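Local coordinates for uncharacterized N-acetyltransferase D2E76_00625 (Mycobacteroides abscessus, PDB 6YCA), which probably transfers acetyl groups from acetyl coenzyme A to amines as an Eis-type GCN5-related N-acetyltransferase, yet is unable to modify aminoglycosides, at residues A[231-236]-A[247-252]; A[157-162]-A[278-283]; A[173-178]-A[263-268]; A[191-196]-A[255-260]; A[224-229]-A[259-264]. One frame throughout, in Å; residues are numbered along the deposited sequence.

Interaction 1 (A[231-236]-A[247-252]); sequences VRYRPQ and RTISVD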
# COMPACT_ATOMS: atom_id res chain seq x y z
N VAL A 231 -3.03 -32.66 9.66
CA VAL A 231 -2.97 -31.27 9.21
C VAL A 231 -1.54 -30.93 8.83
O VAL A 231 -0.60 -31.24 9.57
CB VAL A 231 -3.52 -30.29 10.27
CG1 VAL A 231 -2.78 -30.43 11.58
CG2 VAL A 231 -3.44 -28.87 9.77
N ARG A 232 -1.37 -30.32 7.66
CA ARG A 232 -0.09 -29.83 7.16
C ARG A 232 -0.09 -28.31 7.21
O ARG A 232 -1.06 -27.68 6.78
CB ARG A 232 0.13 -30.26 5.71
CG ARG A 232 0.64 -31.65 5.49
CD ARG A 232 0.61 -31.93 4.00
NE ARG A 232 1.32 -30.90 3.24
CZ ARG A 232 2.44 -31.11 2.56
NH1 ARG A 232 2.97 -32.32 2.51
NH2 ARG A 232 3.00 -30.11 1.90
N TYR A 233 0.99 -27.73 7.71
CA TYR A 233 1.11 -26.27 7.75
C TYR A 233 2.56 -25.85 7.57
O TYR A 233 3.48 -26.57 7.95
CB TYR A 233 0.49 -25.65 9.01
CG TYR A 233 1.01 -26.20 10.32
CD1 TYR A 233 0.44 -27.34 10.89
CD2 TYR A 233 2.06 -25.59 10.98
CE1 TYR A 233 0.91 -27.84 12.10
CE2 TYR A 233 2.53 -26.08 12.18
CZ TYR A 233 1.96 -27.20 12.74
OH TYR A 233 2.43 -27.69 13.93
N ARG A 234 2.75 -24.66 6.99
CA ARG A 234 4.06 -24.15 6.65
C ARG A 234 4.22 -22.71 7.12
O ARG A 234 3.31 -21.89 6.94
CB ARG A 234 4.24 -24.20 5.13
CG ARG A 234 5.68 -24.38 4.66
CD ARG A 234 5.73 -24.64 3.16
NE ARG A 234 5.15 -25.94 2.83
CZ ARG A 234 5.33 -26.58 1.68
NH1 ARG A 234 4.76 -27.76 1.48
NH2 ARG A 234 6.07 -26.05 0.72
N PRO A 235 5.37 -22.36 7.70
CA PRO A 235 5.61 -20.96 8.06
C PRO A 235 5.90 -20.14 6.81
O PRO A 235 6.47 -20.63 5.83
CB PRO A 235 6.84 -21.03 8.97
CG PRO A 235 7.55 -22.26 8.54
CD PRO A 235 6.48 -23.24 8.11
N GLN A 236 5.50 -18.87 6.84
CA GLN A 236 5.66 -18.00 5.68
C GLN A 236 7.00 -17.28 5.60
O GLN A 236 7.99 -17.84 5.12
CB GLN A 236 4.50 -17.01 5.60
CG GLN A 236 3.15 -17.68 5.43
CD GLN A 236 3.03 -18.39 4.10
OE1 GLN A 236 3.12 -19.62 4.01
NE2 GLN A 236 2.82 -17.62 3.04
N ARG A 247 3.51 -13.07 12.59
CA ARG A 247 4.05 -14.36 12.16
C ARG A 247 2.91 -15.23 11.64
O ARG A 247 1.99 -15.57 12.40
CB ARG A 247 4.79 -15.03 13.31
CG ARG A 247 5.99 -14.24 13.80
CD ARG A 247 6.65 -14.91 15.00
NE ARG A 247 5.95 -14.57 16.24
CZ ARG A 247 6.30 -13.57 17.04
NH1 ARG A 247 7.33 -12.79 16.73
NH2 ARG A 247 5.60 -13.34 18.14
N THR A 248 2.97 -15.62 10.37
CA THR A 248 1.88 -16.35 9.74
C THR A 248 2.33 -17.76 9.34
O THR A 248 3.44 -17.96 8.85
CB THR A 248 1.42 -15.61 8.47
OG1 THR A 248 1.08 -14.26 8.80
CG2 THR A 248 0.23 -16.30 7.84
N ILE A 249 1.44 -18.73 9.55
CA ILE A 249 1.58 -20.07 8.99
C ILE A 249 0.45 -20.29 7.99
O ILE A 249 -0.62 -19.66 8.06
CB ILE A 249 1.60 -21.20 10.05
CG1 ILE A 249 0.24 -21.31 10.75
CG2 ILE A 249 2.72 -20.99 11.05
CD1 ILE A 249 0.15 -22.47 11.70
N SER A 250 0.67 -21.22 7.07
CA SER A 250 -0.28 -21.52 6.01
C SER A 250 -0.61 -23.01 6.05
O SER A 250 0.28 -23.85 5.92
CB SER A 250 0.30 -21.16 4.65
OG SER A 250 -0.66 -21.38 3.63
N VAL A 251 -1.89 -23.32 6.21
CA VAL A 251 -2.37 -24.70 6.25
C VAL A 251 -2.85 -25.06 4.85
O VAL A 251 -3.84 -24.50 4.36
CB VAL A 251 -3.50 -24.87 7.28
CG1 VAL A 251 -4.05 -26.28 7.25
CG2 VAL A 251 -3.01 -24.53 8.67
N ASP A 252 -2.15 -25.99 4.19
CA ASP A 252 -2.52 -26.39 2.84
C ASP A 252 -3.43 -27.61 2.78
O ASP A 252 -4.10 -27.82 1.76
CB ASP A 252 -1.28 -26.61 1.96
CG ASP A 252 -0.29 -27.55 2.59
OD1 ASP A 252 -0.50 -27.93 3.76
OD2 ASP A 252 0.70 -27.92 1.92
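Starting at Thr248, the second strand runs antiparallel to 231-235, and its first carbonyl accepts from Gln236 N (3.0 Å to Thr248 O, in the carbonyl plane). Ile249 comes next and faces the buried side with Pro235 and Tyr233. Its CG1 sits in the crowded position between backbone N and C (chi1 67°), which lays Ile249 CD1 alongside the Tyr233 ring, 3.7 Å from Tyr233 CD2. Tyr233 OH itself bonds to His268 and to Arg44 of the second subunit. Ser250 turns to the other side and pairs with Arg234 through two backbone bonds, Ser250 N to Arg234 O at 2.7 Å and Arg234 N to Ser250 O at 2.8 Å. Val251 returns to the apolar side, one methyl on Val231 CG2 and the other on Tyr233 CB. Last, Asp252 OD2 offers its syn lone pair to Arg232 NH2 (3.2 Å), a salt bridge near the guanidinium plane; Arg232 NH1 also pairs with Asp214. This is an antiparallel strand pair of the second GNAT domain, helix 259-270 packing on its apolar face.

Interaction 2 (A[157-162]-A[278-283]); sequences YRIQRR and IELGPR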
# COMPACT_ATOMS: atom_id res chain seq x y z
N TYR A 157 -9.61 -18.68 5.07
CA TYR A 157 -9.79 -18.06 6.38
C TYR A 157 -8.46 -17.55 6.92
O TYR A 157 -7.43 -18.21 6.78
CB TYR A 157 -10.37 -19.08 7.35
CG TYR A 157 -11.70 -19.64 6.90
CD1 TYR A 157 -11.74 -20.72 6.03
CD2 TYR A 157 -12.89 -19.10 7.33
CE1 TYR A 157 -12.95 -21.25 5.60
CE2 TYR A 157 -14.10 -19.61 6.91
CZ TYR A 157 -14.12 -20.69 6.05
OH TYR A 157 -15.32 -21.21 5.63
N ARG A 158 -8.50 -16.37 7.54
CA ARG A 158 -7.40 -15.84 8.33
C ARG A 158 -7.87 -15.75 9.78
O ARG A 158 -8.85 -15.06 10.07
CB ARG A 158 -6.96 -14.45 7.88
CG ARG A 158 -6.09 -14.34 6.65
CD ARG A 158 -5.73 -12.87 6.50
NE ARG A 158 -5.02 -12.36 7.68
CZ ARG A 158 -4.87 -11.07 7.98
NH1 ARG A 158 -5.39 -10.13 7.19
NH2 ARG A 158 -4.21 -10.71 9.07
N ILE A 159 -7.19 -16.46 10.66
CA ILE A 159 -7.51 -16.49 12.08
C ILE A 159 -6.44 -15.70 12.82
O ILE A 159 -5.25 -15.96 12.66
CB ILE A 159 -7.56 -17.94 12.60
CG1 ILE A 159 -8.59 -18.75 11.82
CG2 ILE A 159 -7.87 -17.94 14.09
CD1 ILE A 159 -8.66 -20.21 12.25
N GLN A 160 -6.87 -14.73 13.62
CA GLN A 160 -5.96 -14.01 14.51
C GLN A 160 -5.88 -14.83 15.80
O GLN A 160 -6.78 -14.79 16.63
CB GLN A 160 -6.43 -12.58 14.76
CG GLN A 160 -5.29 -11.57 14.82
CD GLN A 160 -5.67 -10.29 15.56
OE1 GLN A 160 -5.03 -9.92 16.55
NE2 GLN A 160 -6.70 -9.61 15.07
N ARG A 161 -4.78 -15.59 15.95
CA ARG A 161 -4.72 -16.63 16.98
C ARG A 161 -4.90 -16.08 18.39
O ARG A 161 -5.47 -16.77 19.24
CB ARG A 161 -3.41 -17.41 16.88
CG ARG A 161 -3.37 -18.66 17.74
CD ARG A 161 -1.99 -19.29 17.72
NE ARG A 161 -1.00 -18.45 18.41
CZ ARG A 161 -0.77 -18.49 19.72
NH1 ARG A 161 -1.44 -19.33 20.50
NH2 ARG A 161 0.15 -17.69 20.25
N ARG A 162 -4.42 -14.86 18.66
CA ARG A 162 -4.55 -14.30 20.00
C ARG A 162 -6.01 -14.13 20.39
O ARG A 162 -6.35 -14.21 21.58
CB ARG A 162 -3.79 -12.98 20.12
CG ARG A 162 -4.32 -11.85 19.24
CD ARG A 162 -3.57 -10.55 19.50
NE ARG A 162 -2.21 -10.62 18.99
CZ ARG A 162 -1.13 -10.86 19.73
NH1 ARG A 162 0.07 -10.92 19.16
NH2 ARG A 162 -1.24 -11.04 21.04
N ILE A 278 -3.18 -17.55 11.43
CA ILE A 278 -3.35 -18.87 10.85
C ILE A 278 -4.20 -18.71 9.59
O ILE A 278 -5.33 -18.23 9.66
CB ILE A 278 -4.03 -19.84 11.84
CG1 ILE A 278 -3.30 -19.81 13.19
CG2 ILE A 278 -4.05 -21.25 11.28
CD1 ILE A 278 -4.02 -20.58 14.28
N GLU A 279 -3.66 -19.12 8.45
CA GLU A 279 -4.38 -19.04 7.19
C GLU A 279 -4.71 -20.44 6.70
O GLU A 279 -3.81 -21.25 6.46
CB GLU A 279 -3.64 -18.23 6.12
CG GLU A 279 -4.51 -17.95 4.90
CD GLU A 279 -3.96 -16.86 3.99
OE1 GLU A 279 -2.77 -16.51 4.13
OE2 GLU A 279 -4.73 -16.34 3.14
N LEU A 280 -6.00 -20.72 6.57
CA LEU A 280 -6.51 -22.00 6.09
C LEU A 280 -7.04 -21.78 4.69
O LEU A 280 -7.77 -20.81 4.45
CB LEU A 280 -7.68 -22.47 6.96
CG LEU A 280 -7.58 -22.91 8.42
CD1 LEU A 280 -6.74 -24.16 8.59
CD2 LEU A 280 -7.08 -21.78 9.33
N GLY A 281 -6.65 -22.63 3.75
CA GLY A 281 -7.15 -22.54 2.40
C GLY A 281 -6.54 -23.56 1.47
O GLY A 281 -5.34 -23.84 1.51
N PRO A 282 -7.37 -24.15 0.59
CA PRO A 282 -8.82 -23.94 0.52
C PRO A 282 -9.56 -24.77 1.56
O PRO A 282 -9.11 -25.87 1.89
CB PRO A 282 -9.16 -24.45 -0.88
CG PRO A 282 -8.18 -25.51 -1.12
CD PRO A 282 -6.90 -25.03 -0.50
N ARG A 283 -10.67 -24.25 2.07
CA ARG A 283 -11.51 -24.90 3.06
C ARG A 283 -12.96 -24.80 2.62
O ARG A 283 -13.29 -24.02 1.72
CB ARG A 283 -11.33 -24.24 4.43
CG ARG A 283 -9.98 -24.46 5.07
CD ARG A 283 -9.72 -25.93 5.31
NE ARG A 283 -10.76 -26.55 6.12
CZ ARG A 283 -10.93 -27.86 6.24
NH1 ARG A 283 -10.12 -28.68 5.59
NH2 ARG A 283 -11.91 -28.35 6.99
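The apolar face of this strand pair is built by Tyr157, Ile159, Ile278 and Leu280. Ile159 and Ile278 face each other in a hydrogen-bonded pair, their CB atoms 4.1 Å apart, each with CG1 anti to its own carbonyl carbon. From there Ile159 reaches diagonally across the pair, and the bump of its CD1 fits in beside Leu280 CD2 at 3.7 Å. Beyond the end of strand 157-160, Ile278 CD1 lies against the bent aliphatic stem of Arg161, closest to Arg161 CG at 4.0 Å, while the Arg161 guanidinium goes on to the carbonyls of Val275 and Leu270. At the far end the chain turns a corner after a cis peptide before Pro282, bringing Arg283 CB to the edge of the Tyr157 ring, 3.6 Å from Tyr157 CE1; the bent arginine then leads its charge away to Asp287. Four nearly straight, in-plane backbone bonds close the pairing, among them Ile159 N to Ile278 O at 2.8 Å. Regular antiparallel pairing thus joins strand 149-160 to strand 277-284, with helix 259-270 over the apolar side.

Interaction 3 (A[173-178]-A[263-268]); sequences GAIALL and RALVGH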
# COMPACT_ATOMS: atom_id res chain seq x y z
N GLY A 173 -4.84 -34.37 23.45
CA GLY A 173 -3.86 -35.33 23.91
C GLY A 173 -3.52 -36.35 22.84
O GLY A 173 -2.39 -36.84 22.78
N ALA A 174 -4.48 -36.66 21.97
CA ALA A 174 -4.25 -37.60 20.88
C ALA A 174 -3.48 -36.99 19.72
O ALA A 174 -3.22 -37.68 18.73
CB ALA A 174 -5.58 -38.17 20.37
N ILE A 175 -3.12 -35.70 19.81
CA ILE A 175 -2.34 -35.06 18.77
C ILE A 175 -0.90 -35.55 18.86
O ILE A 175 -0.32 -35.65 19.95
CB ILE A 175 -2.43 -33.53 18.92
CG1 ILE A 175 -3.81 -33.04 18.47
CG2 ILE A 175 -1.34 -32.83 18.15
CD1 ILE A 175 -4.10 -33.31 17.02
N ALA A 176 -0.31 -35.87 17.71
CA ALA A 176 1.07 -36.34 17.65
C ALA A 176 1.81 -35.59 16.56
O ALA A 176 1.31 -35.45 15.44
CB ALA A 176 1.11 -37.85 17.38
N LEU A 177 3.01 -35.11 16.88
CA LEU A 177 3.84 -34.44 15.88
C LEU A 177 4.55 -35.51 15.07
O LEU A 177 5.18 -36.41 15.63
CB LEU A 177 4.87 -33.55 16.57
CG LEU A 177 4.31 -32.61 17.64
CD1 LEU A 177 5.42 -31.79 18.27
CD2 LEU A 177 3.22 -31.71 17.08
N LEU A 178 4.45 -35.41 13.74
CA LEU A 178 4.97 -36.45 12.86
C LEU A 178 5.74 -35.83 11.70
O LEU A 178 5.87 -36.44 10.64
CB LEU A 178 3.82 -37.32 12.35
CG LEU A 178 4.12 -38.65 11.67
CD1 LEU A 178 4.37 -39.73 12.72
CD2 LEU A 178 3.01 -39.04 10.71
N ARG A 263 -11.85 -30.80 15.56
CA ARG A 263 -11.60 -29.88 16.67
C ARG A 263 -10.19 -30.04 17.22
O ARG A 263 -9.53 -29.05 17.53
CB ARG A 263 -12.66 -30.05 17.76
CG ARG A 263 -14.06 -29.61 17.34
CD ARG A 263 -15.02 -29.70 18.50
NE ARG A 263 -15.19 -31.08 18.93
CZ ARG A 263 -16.20 -31.87 18.54
NH1 ARG A 263 -17.13 -31.40 17.72
NH2 ARG A 263 -16.27 -33.12 18.98
N ALA A 264 -9.71 -31.28 17.34
CA ALA A 264 -8.37 -31.50 17.87
C ALA A 264 -7.32 -30.90 16.94
O ALA A 264 -6.39 -30.23 17.40
CB ALA A 264 -8.12 -32.99 18.07
N LEU A 265 -7.47 -31.10 15.63
CA LEU A 265 -6.50 -30.55 14.68
C LEU A 265 -6.55 -29.03 14.64
O LEU A 265 -5.50 -28.37 14.64
CB LEU A 265 -6.72 -31.14 13.29
CG LEU A 265 -6.32 -32.61 13.17
CD1 LEU A 265 -6.74 -33.16 11.83
CD2 LEU A 265 -4.83 -32.74 13.38
N VAL A 266 -7.75 -28.45 14.59
CA VAL A 266 -7.87 -26.99 14.63
C VAL A 266 -7.37 -26.45 15.96
O VAL A 266 -6.67 -25.43 16.01
CB VAL A 266 -9.32 -26.57 14.35
CG1 VAL A 266 -9.52 -25.10 14.65
CG2 VAL A 266 -9.69 -26.87 12.91
N GLY A 267 -7.71 -27.13 17.06
CA GLY A 267 -7.23 -26.71 18.36
C GLY A 267 -5.72 -26.73 18.48
O GLY A 267 -5.13 -25.88 19.15
N HIS A 268 -5.06 -27.69 17.81
CA HIS A 268 -3.61 -27.70 17.80
C HIS A 268 -3.05 -26.41 17.22
O HIS A 268 -2.10 -25.84 17.75
CB HIS A 268 -3.10 -28.89 16.98
CG HIS A 268 -1.64 -28.80 16.64
ND1 HIS A 268 -0.65 -29.21 17.50
CD2 HIS A 268 -1.02 -28.31 15.54
CE1 HIS A 268 0.53 -28.99 16.94
NE2 HIS A 268 0.33 -28.44 15.75
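The imidazole of His268 is the one flat group that carries this contact, and two aliphatic side chains meet it obliquely at neighbouring atoms. Ile175 CG2 touches His268 ND1 at 3.7 Å, and Leu177 CD2 lies 3.8 Å from His268 CE1; the Leu177 and His268 side chains cross at about a right angle. The ring stands out from the helix with CG anti to the backbone N (chi1 166°), which carries it toward segment 173-178. Its NE2 is hydrogen-bonded to Tyr233 OH, so a polar tie to the neighbouring sheet probably fixes the ring's rotation while ND1 and CE1 bear the apolar contact.

Ile175 supplies most of the buried surface from its side. Its branches divide the work: CG2, anti to the backbone N, goes to the histidine, while CG1 is anti to the carbonyl carbon and, with a bend at chi2 (-62°), sends CD1 down to the preceding turn of the helix. There Ile175 CD1 meets Leu265 CD2 at 3.8 Å and Ala264 CB at 4.2 Å, with the Ala264 carbonyl also beside it. No hydrogen bond crosses the contact, and Val224 packs beside both Ile175 and His268. At the outer end, Leu177 also packs on Arg44 of the second subunit. This is alpha/beta packing typical of a GNAT domain: the short edge strand 176-177 and its lead-in residue pack against one side of helix 259-270.

Interaction 4 (A[191-196]-A[255-260]); sequences YERAAW and VAHSDE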
# COMPACT_ATOMS: atom_id res chain seq x y z
N TYR A 191 -6.00 -40.15 4.02
CA TYR A 191 -6.95 -39.49 3.14
C TYR A 191 -7.92 -40.49 2.52
O TYR A 191 -9.08 -40.14 2.25
CB TYR A 191 -6.23 -38.72 2.03
CG TYR A 191 -7.17 -38.04 1.06
CD1 TYR A 191 -7.70 -36.78 1.33
CD2 TYR A 191 -7.56 -38.66 -0.13
CE1 TYR A 191 -8.58 -36.16 0.46
CE2 TYR A 191 -8.44 -38.04 -1.00
CZ TYR A 191 -8.95 -36.80 -0.70
OH TYR A 191 -9.82 -36.18 -1.57
N GLU A 192 -7.48 -41.74 2.31
CA GLU A 192 -8.29 -42.70 1.58
C GLU A 192 -9.68 -42.88 2.17
O GLU A 192 -10.64 -43.14 1.43
CB GLU A 192 -7.56 -44.05 1.51
CG GLU A 192 -8.33 -45.15 0.80
CD GLU A 192 -8.71 -44.77 -0.62
OE1 GLU A 192 -7.98 -43.98 -1.25
OE2 GLU A 192 -9.76 -45.27 -1.10
N ARG A 193 -9.82 -42.73 3.48
CA ARG A 193 -11.13 -42.85 4.12
C ARG A 193 -11.95 -41.56 4.10
O ARG A 193 -12.84 -41.40 4.94
CB ARG A 193 -11.04 -43.54 5.49
CG ARG A 193 -10.07 -42.96 6.47
CD ARG A 193 -9.86 -43.97 7.60
NE ARG A 193 -9.47 -43.34 8.86
CZ ARG A 193 -10.31 -43.01 9.83
NH1 ARG A 193 -11.62 -43.23 9.69
NH2 ARG A 193 -9.85 -42.44 10.93
N ALA A 194 -11.65 -40.65 3.17
CA ALA A 194 -12.39 -39.40 3.08
C ALA A 194 -13.83 -39.69 2.70
O ALA A 194 -14.10 -40.41 1.73
CB ALA A 194 -11.75 -38.51 2.02
N ALA A 195 -14.77 -39.11 3.46
CA ALA A 195 -16.19 -39.36 3.24
C ALA A 195 -17.02 -38.11 3.04
O ALA A 195 -18.24 -38.23 2.85
CB ALA A 195 -16.77 -40.18 4.40
N TRP A 196 -16.42 -36.92 3.06
CA TRP A 196 -17.20 -35.70 2.92
C TRP A 196 -17.63 -35.50 1.47
O TRP A 196 -16.94 -35.91 0.53
CB TRP A 196 -16.40 -34.48 3.40
CG TRP A 196 -15.21 -34.12 2.57
CD1 TRP A 196 -15.20 -33.37 1.44
CD2 TRP A 196 -13.85 -34.46 2.84
NE1 TRP A 196 -13.92 -33.23 0.96
CE2 TRP A 196 -13.07 -33.90 1.81
CE3 TRP A 196 -13.21 -35.20 3.84
CZ2 TRP A 196 -11.68 -34.05 1.75
CZ3 TRP A 196 -11.84 -35.35 3.78
CH2 TRP A 196 -11.09 -34.78 2.74
N VAL A 255 -7.37 -32.69 6.72
CA VAL A 255 -8.23 -33.84 6.50
C VAL A 255 -8.68 -34.33 7.86
O VAL A 255 -7.85 -34.69 8.70
CB VAL A 255 -7.50 -34.94 5.72
CG1 VAL A 255 -8.42 -36.13 5.53
CG2 VAL A 255 -7.03 -34.40 4.39
N ALA A 256 -10.00 -34.36 8.09
CA ALA A 256 -10.55 -34.79 9.36
C ALA A 256 -11.79 -35.63 9.09
O ALA A 256 -12.80 -35.10 8.61
CB ALA A 256 -10.90 -33.59 10.25
N HIS A 257 -11.73 -36.92 9.43
CA HIS A 257 -12.81 -37.86 9.19
C HIS A 257 -13.75 -37.99 10.37
O HIS A 257 -14.63 -38.86 10.36
CB HIS A 257 -12.25 -39.24 8.84
CG HIS A 257 -11.21 -39.21 7.76
ND1 HIS A 257 -11.48 -38.75 6.49
CD2 HIS A 257 -9.92 -39.59 7.77
CE1 HIS A 257 -10.38 -38.84 5.76
NE2 HIS A 257 -9.42 -39.35 6.51
N SER A 258 -13.60 -37.13 11.38
CA SER A 258 -14.38 -37.20 12.59
C SER A 258 -14.50 -35.79 13.14
O SER A 258 -13.62 -34.95 12.92
CB SER A 258 -13.66 -38.09 13.61
OG SER A 258 -14.25 -38.00 14.89
N ASP A 259 -15.61 -35.52 13.84
CA ASP A 259 -15.76 -34.22 14.49
C ASP A 259 -14.65 -33.99 15.51
O ASP A 259 -14.12 -32.88 15.63
CB ASP A 259 -17.14 -34.09 15.13
CG ASP A 259 -18.25 -33.92 14.11
OD1 ASP A 259 -17.93 -33.66 12.92
OD2 ASP A 259 -19.43 -34.05 14.48
N GLU A 260 -14.28 -35.04 16.26
CA GLU A 260 -13.21 -34.91 17.24
C GLU A 260 -11.87 -34.62 16.56
O GLU A 260 -11.09 -33.79 17.04
CB GLU A 260 -13.12 -36.16 18.11
CG GLU A 260 -14.30 -36.35 19.06
CD GLU A 260 -15.61 -36.76 18.37
OE1 GLU A 260 -15.57 -37.22 17.21
OE2 GLU A 260 -16.68 -36.61 19.01
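His257 is the best-covered residue of this contact, its ring set against the backbone of 193-194 just beyond helix 184-192. One face of the imidazole lies under Arg193, whose CG sits 3.9 Å from the centroid of the His257 ring in a CH-pi contact, and Ala194 meets the ring at CE1. His257 NE2 is hydrogen-bonded to Ile190 O, which probably holds the ring in place. The well-packed part continues inward at Val255, which spreads its methyls between two ring edges: Val255 CG2 meets Tyr191 CD1 and Val255 CG1 meets Trp196 CZ3, both at 3.9 Å. The solvent side belongs to Arg193. Its extended chain runs on across the exposed surface, the guanidinium tilted 47° to the imidazole, and ends in a salt bridge with Asp228. Past His257, Ser258 takes the N-cap position, its side chain accepting weakly from Glu260 N. The whole is a strand-to-helix connection, docked on the loop after helix 184-192 and leading into an N-capped helix start.

Interaction 5 (A[224-229]-A[259-264]); sequences VTHPDG and DEAYRA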
# COMPACT_ATOMS: atom_id res chain seq x y z
N VAL A 224 1.09 -32.74 11.45
CA VAL A 224 0.55 -33.11 12.74
C VAL A 224 -0.63 -34.03 12.51
O VAL A 224 -1.47 -33.79 11.64
CB VAL A 224 0.15 -31.85 13.53
CG1 VAL A 224 -0.67 -32.22 14.75
CG2 VAL A 224 1.40 -31.08 13.94
N THR A 225 -0.68 -35.11 13.29
CA THR A 225 -1.64 -36.17 13.06
C THR A 225 -2.59 -36.32 14.24
O THR A 225 -2.30 -35.89 15.36
CB THR A 225 -0.90 -37.50 12.81
OG1 THR A 225 -1.84 -38.50 12.39
CG2 THR A 225 -0.22 -37.97 14.07
N HIS A 226 -3.73 -36.93 13.95
CA HIS A 226 -4.75 -37.37 14.88
C HIS A 226 -5.14 -38.79 14.47
O HIS A 226 -4.92 -39.17 13.32
CB HIS A 226 -5.99 -36.47 14.78
CG HIS A 226 -7.06 -36.79 15.78
ND1 HIS A 226 -8.05 -37.71 15.53
CD2 HIS A 226 -7.30 -36.32 17.02
CE1 HIS A 226 -8.85 -37.80 16.58
NE2 HIS A 226 -8.42 -36.96 17.50
N PRO A 227 -5.65 -39.61 15.40
CA PRO A 227 -6.11 -40.95 15.01
C PRO A 227 -7.08 -40.95 13.84
O PRO A 227 -7.19 -41.96 13.13
CB PRO A 227 -6.76 -41.48 16.29
CG PRO A 227 -5.96 -40.85 17.38
CD PRO A 227 -5.56 -39.48 16.87
N ASP A 228 -7.78 -39.84 13.59
CA ASP A 228 -8.76 -39.78 12.51
C ASP A 228 -8.54 -38.59 11.59
O ASP A 228 -9.50 -38.07 11.00
CB ASP A 228 -10.19 -39.79 13.06
CG ASP A 228 -10.54 -41.10 13.75
OD1 ASP A 228 -10.22 -42.16 13.20
OD2 ASP A 228 -11.14 -41.06 14.85
N GLY A 229 -7.30 -38.15 11.42
CA GLY A 229 -7.02 -37.07 10.48
C GLY A 229 -5.62 -36.53 10.67
O GLY A 229 -4.86 -37.00 11.52
N ASP A 259 -15.61 -35.52 13.84
CA ASP A 259 -15.76 -34.22 14.49
C ASP A 259 -14.65 -33.99 15.51
O ASP A 259 -14.12 -32.88 15.63
CB ASP A 259 -17.14 -34.09 15.13
CG ASP A 259 -18.25 -33.92 14.11
OD1 ASP A 259 -17.93 -33.66 12.92
OD2 ASP A 259 -19.43 -34.05 14.48
N GLU A 260 -14.28 -35.04 16.26
CA GLU A 260 -13.21 -34.91 17.24
C GLU A 260 -11.87 -34.62 16.56
O GLU A 260 -11.09 -33.79 17.04
CB GLU A 260 -13.12 -36.16 18.11
CG GLU A 260 -14.30 -36.35 19.06
CD GLU A 260 -15.61 -36.76 18.37
OE1 GLU A 260 -15.57 -37.22 17.21
OE2 GLU A 260 -16.68 -36.61 19.01
N ALA A 261 -11.61 -35.26 15.42
CA ALA A 261 -10.38 -34.98 14.69
C ALA A 261 -10.34 -33.54 14.21
O ALA A 261 -9.29 -32.90 14.24
CB ALA A 261 -10.24 -35.94 13.51
N TYR A 262 -11.49 -33.01 13.76
CA TYR A 262 -11.54 -31.63 13.29
C TYR A 262 -11.19 -30.66 14.41
O TYR A 262 -10.33 -29.78 14.25
CB TYR A 262 -12.92 -31.32 12.72
CG TYR A 262 -13.10 -29.88 12.29
CD1 TYR A 262 -12.61 -29.42 11.08
CD2 TYR A 262 -13.76 -28.96 13.11
CE1 TYR A 262 -12.77 -28.11 10.67
CE2 TYR A 262 -13.93 -27.64 12.72
CZ TYR A 262 -13.42 -27.22 11.50
OH TYR A 262 -13.57 -25.91 11.10
N ARG A 263 -11.85 -30.80 15.56
CA ARG A 263 -11.60 -29.88 16.67
C ARG A 263 -10.19 -30.04 17.22
O ARG A 263 -9.53 -29.05 17.53
CB ARG A 263 -12.66 -30.05 17.76
CG ARG A 263 -14.06 -29.61 17.34
CD ARG A 263 -15.02 -29.70 18.50
NE ARG A 263 -15.19 -31.08 18.93
CZ ARG A 263 -16.20 -31.87 18.54
NH1 ARG A 263 -17.13 -31.40 17.72
NH2 ARG A 263 -16.27 -33.12 18.98
N ALA A 264 -9.71 -31.28 17.34
CA ALA A 264 -8.37 -31.50 17.87
C ALA A 264 -7.32 -30.90 16.94
O ALA A 264 -6.39 -30.23 17.40
CB ALA A 264 -8.12 -32.99 18.07
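His226, Ala261 and Ala264 bury the most surface here, and the imidazole lies face-on against the helix. Ala261 CA sits over the centre of the His226 ring, 3.7 Å from the centroid and only 11° off the ring normal, a CH-pi contact. Pro227 CD covers the opposite face toward the rim, so the ring is sandwiched between its own neighbour and the helix. CG is anti to the backbone N (chi1 -176°), and His226 ND1 faces the following turn, where it accepts from Asp228 N at 2.9 Å, close to the ring plane. That bond probably holds the ring's orientation.

Ala261 CB slips past the ring toward the turn and meets both His226 ND1 at 3.5 Å and Asp228 O at 3.4 Å. One helical turn on, Ala264 CB reaches His226 CD2 at 3.6 Å. On the helix side, then, single methyl groups make these contacts. Asp228 adds its CB against Ala261 while its carboxylate is engaged by Arg193. A type I turn from His226 to Gly229 closes the hairpin. This is a beta hairpin packing its turn on the start of a helix, here the first turns of 259-270.

How the interactions relate
From the N terminus, 157-162 comes first and closes the longest loop, pairing with 278-283 in interaction 2; all the other contacts lie within it. Interaction 3 then joins 173-178 to helix 259-270, and interaction 4, from 191-196, falls inside that span. Interaction 5 starts at 224-229 and ends on the same helix, sharing Asp259 and Glu260 with interaction 4 and Arg263 and Ala264 with interaction 3. Innermost is interaction 1, a short-range strand pair. Strand 248-256 lies beside strand 277-284, linking interactions 1 and 2, and strand 222-226 sits between 229-235 and 176-177, linking 1, 5 and 3. Helix 259-270 ties interactions 3, 4 and 5 together.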